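Local coordinates for hyaluronidase (Streptomyces koganeiensis, PDB 4UFQ), which breaks down hyaluronan as a bacterial hyaluronidase of the phage-type HylP family, probably working as an intertwined trimer, at the interface of chains A and B. Sequence-based numbering; all coordinates share one arbitrary frame. Chains: chain A/B, Hyaluronidase.

The interface of chains A and B. Residues chain A 54, 56, 66-68, 78; chain B 54, 56, 66, 68, 78.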
ATOM      1  N   LEU A  54      18.138  12.522  -5.858  1.00 31.63           N
ATOM      2  CA  LEU A  54      18.181  12.866  -4.448  1.00 31.12           C
ATOM      3  C   LEU A  54      18.449  11.656  -3.570  1.00 59.32           C
ATOM      4  O   LEU A  54      17.789  10.622  -3.679  1.00 30.11           O
ATOM      5  CB  LEU A  54      16.881  13.559  -4.044  1.00 30.75           C
ATOM      6  CG  LEU A  54      16.782  14.029  -2.592  1.00 30.42           C
ATOM      7  CD1 LEU A  54      17.904  15.026  -2.261  1.00 31.38           C
ATOM      8  CD2 LEU A  54      15.429  14.653  -2.335  1.00 30.42           C
ATOM      9  N   VAL A  56      18.868  10.749   0.441  1.00 29.58           N
ATOM     10  CA  VAL A  56      18.592  11.222   1.797  1.00 29.30           C
ATOM     11  C   VAL A  56      18.900  10.125   2.806  1.00 32.05           C
ATOM     12  O   VAL A  56      18.412   9.002   2.666  1.00 29.11           O
ATOM     13  CB  VAL A  56      17.125  11.694   1.936  1.00 28.59           C
ATOM     14  CG1 VAL A  56      16.834  12.211   3.340  1.00 29.09           C
ATOM     15  CG2 VAL A  56      16.809  12.766   0.888  1.00 29.49           C
HETATM   16  N   MSE A  66      12.747  11.571   7.156  1.00 34.65           N
HETATM   17  CA  MSE A  66      12.099  12.549   6.307  1.00 28.10           C
HETATM   18  C   MSE A  66      10.647  12.807   6.669  1.00 28.62           C
HETATM   19  O   MSE A  66       9.855  11.863   6.842  1.00 28.57           O
HETATM   20  CB  MSE A  66      12.195  12.118   4.855  1.00 27.88           C
HETATM   21  CG  MSE A  66      11.593  13.113   3.917  1.00 33.21           C
HETATM   22 SE   MSE A  66      11.986  12.637   2.088  1.00 40.23          SE
HETATM   23  CE  MSE A  66      10.836  13.980   1.280  1.00 29.64           C
ATOM     24  N   TYR A  67      10.292  14.082   6.759  1.00 32.63           N
ATOM     25  CA  TYR A  67       8.920  14.528   6.981  1.00 31.38           C
ATOM     26  C   TYR A  67       8.407  15.233   5.740  1.00 29.95           C
ATOM     27  O   TYR A  67       9.120  16.050   5.151  1.00 30.45           O
ATOM     28  CB  TYR A  67       8.852  15.550   8.115  1.00 32.57           C
ATOM     29  CG  TYR A  67       9.118  15.027   9.496  1.00 62.01           C
ATOM     30  CD1 TYR A  67       8.177  14.253  10.157  1.00 57.68           C
ATOM     31  CD2 TYR A  67      10.297  15.339  10.155  1.00 61.42           C
ATOM     32  CE1 TYR A  67       8.415  13.784  11.436  1.00 48.09           C
ATOM     33  CE2 TYR A  67      10.543  14.879  11.429  1.00 68.99           C
ATOM     34  CZ  TYR A  67       9.600  14.101  12.066  1.00 83.68           C
ATOM     35  OH  TYR A  67       9.837  13.641  13.337  1.00 88.15           O
ATOM     36  N   LEU A  68       7.159  14.966   5.383  1.00 28.55           N
ATOM     37  CA  LEU A  68       6.488  15.670   4.300  1.00 27.58           C
ATOM     38  C   LEU A  68       5.084  16.060   4.751  1.00 27.18           C
ATOM     39  O   LEU A  68       4.322  15.214   5.210  1.00 26.85           O
ATOM     40  CB  LEU A  68       6.438  14.804   3.052  1.00 26.56           C
ATOM     41  CG  LEU A  68       5.678  15.379   1.863  1.00 25.86           C
ATOM     42  CD1 LEU A  68       6.360  16.641   1.344  1.00 26.78           C
ATOM     43  CD2 LEU A  68       5.575  14.371   0.746  1.00 25.02           C
ATOM     44  N   LEU A  78       2.492  13.523  -1.767  1.00 23.34           N
ATOM     45  CA  LEU A  78       3.610  13.050  -2.570  1.00 27.81           C
ATOM     46  C   LEU A  78       3.029  12.397  -3.828  1.00 23.01           C
ATOM     47  O   LEU A  78       2.200  11.469  -3.732  1.00 22.50           O
ATOM     48  CB  LEU A  78       4.465  12.049  -1.789  1.00 23.17           C
ATOM     49  CG  LEU A  78       5.578  11.370  -2.595  1.00 23.74           C
ATOM     50  CD1 LEU A  78       6.545  12.392  -3.238  1.00 24.29           C
ATOM     51  CD2 LEU A  78       6.353  10.396  -1.736  1.00 23.65           C
TER
ATOM     52  N   LEU B  54      15.552  15.501   6.163  1.00 31.63           N
ATOM     53  CA  LEU B  54      14.818  16.386   5.275  1.00 31.12           C
ATOM     54  C   LEU B  54      13.396  16.626   5.751  1.00 59.32           C
ATOM     55  O   LEU B  54      12.648  15.693   6.046  1.00 30.11           O
ATOM     56  CB  LEU B  54      14.832  15.822   3.855  1.00 30.75           C
ATOM     57  CG  LEU B  54      14.137  16.661   2.782  1.00 30.42           C
ATOM     58  CD1 LEU B  54      14.772  18.057   2.681  1.00 31.38           C
ATOM     59  CD2 LEU B  54      14.197  15.956   1.446  1.00 30.42           C
ATOM     60  N   VAL B  56      10.028  18.715   4.575  1.00 29.58           N
ATOM     61  CA  VAL B  56       9.376  19.367   3.440  1.00 29.30           C
ATOM     62  C   VAL B  56       7.948  19.747   3.806  1.00 32.05           C
ATOM     63  O   VAL B  56       7.185  18.901   4.275  1.00 29.11           O
ATOM     64  CB  VAL B  56       9.395  18.459   2.188  1.00 28.59           C
ATOM     65  CG1 VAL B  56       8.737  19.139   0.993  1.00 29.09           C
ATOM     66  CG2 VAL B  56      10.830  18.044   1.852  1.00 29.49           C
HETATM   67  N   MSE B  66       5.028  17.702  -2.989  1.00 34.65           N
HETATM   68  CA  MSE B  66       6.211  17.098  -3.566  1.00 28.10           C
HETATM   69  C   MSE B  66       5.926  16.242  -4.788  1.00 28.62           C
HETATM   70  O   MSE B  66       5.025  15.384  -4.770  1.00 28.57           O
HETATM   71  CB  MSE B  66       6.933  16.270  -2.520  1.00 27.88           C
HETATM   72  CG  MSE B  66       8.196  15.662  -3.036  1.00 33.21           C
HETATM   73 SE   MSE B  66       9.193  14.855  -1.593  1.00 40.23          SE
HETATM   74  CE  MSE B  66      10.529  14.007  -2.722  1.00 29.64           C
ATOM     75  N   LEU B  68       7.823  13.607  -7.606  1.00 28.55           N
ATOM     76  CA  LEU B  68       8.973  12.768  -7.912  1.00 27.58           C
ATOM     77  C   LEU B  68       8.726  12.042  -9.230  1.00 27.18           C
ATOM     78  O   LEU B  68       7.700  11.390  -9.396  1.00 26.85           O
ATOM     79  CB  LEU B  68       9.226  11.780  -6.785  1.00 26.56           C
ATOM     80  CG  LEU B  68      10.346  10.771  -7.012  1.00 25.86           C
ATOM     81  CD1 LEU B  68      11.693  11.477  -7.122  1.00 26.78           C
ATOM     82  CD2 LEU B  68      10.399   9.760  -5.894  1.00 25.02           C
ATOM     83  N   LEU B  78      11.099   5.755  -5.992  1.00 23.34           N
ATOM     84  CA  LEU B  78      11.490   6.047  -4.621  1.00 27.81           C
ATOM     85  C   LEU B  78      11.821   4.713  -3.944  1.00 23.01           C
ATOM     86  O   LEU B  78      10.980   3.792  -3.919  1.00 22.50           O
ATOM     87  CB  LEU B  78      10.369   6.769  -3.869  1.00 23.17           C
ATOM     88  CG  LEU B  78      10.618   6.983  -2.372  1.00 23.74           C
ATOM     89  CD1 LEU B  78      11.926   7.762  -2.099  1.00 24.29           C
ATOM     90  CD2 LEU B  78       9.450   7.693  -1.724  1.00 23.65           C
TER
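B:Leu54 packs against A:Met66 where strand 54-58 of chain B lies parallel to strand 66-70 of chain A, a pairing that also sets B:Val56 beside A:Leu68. A:Leu78, a loop residue, continues the parallel ladder by bridging B:Met66 in strand 66-70 of chain B; B:Leu54, B:Met66 and A:Leu78 bury much of the surface here. The backbone registers the first pair: the amide N of A:Tyr67 donates to B:Leu54 O at 2.9 Å. The carbonyl O of A:Tyr67 accepts from B:Val56 N, also at 2.9 Å. Because these bonds use main-chain atoms, the neighbouring side chains are left to form an apolar core. With CG anti to its backbone N (chi1 -178°), B:Leu54 sends its branch away from the paired strands and down the length of A:Met66, placing CD2 3.9 Å from the selenomethionine CE. A:Val56 meets it at about a right angle. A:Met66 and B:Met66, both selenomethionine here, are extended beyond CG and meet tip to tip, with A:Met66 CE 3.4 Å from B:Met66 SE. Long, unbranched chains suit this place, since each can reach from its own strand into the middle of the core. A:Leu78 runs alongside B:Met66, its CD1 methyl 3.7 Å from CG of B:Met66; its other methyl, CD2, comes 4.1 Å from CD2 of B:Leu78. A:Leu68 runs parallel to B:Val56, where CD1 to CG1 is a tight 3.5 Å, a compact beta-branched valine being well suited to a strand packed this closely. With strands of both chains contributing to the same core, the patch probably helps to bind the subunits into the intertwined, elongated trimer expected of this family, consistent with the three copies in the deposited assembly.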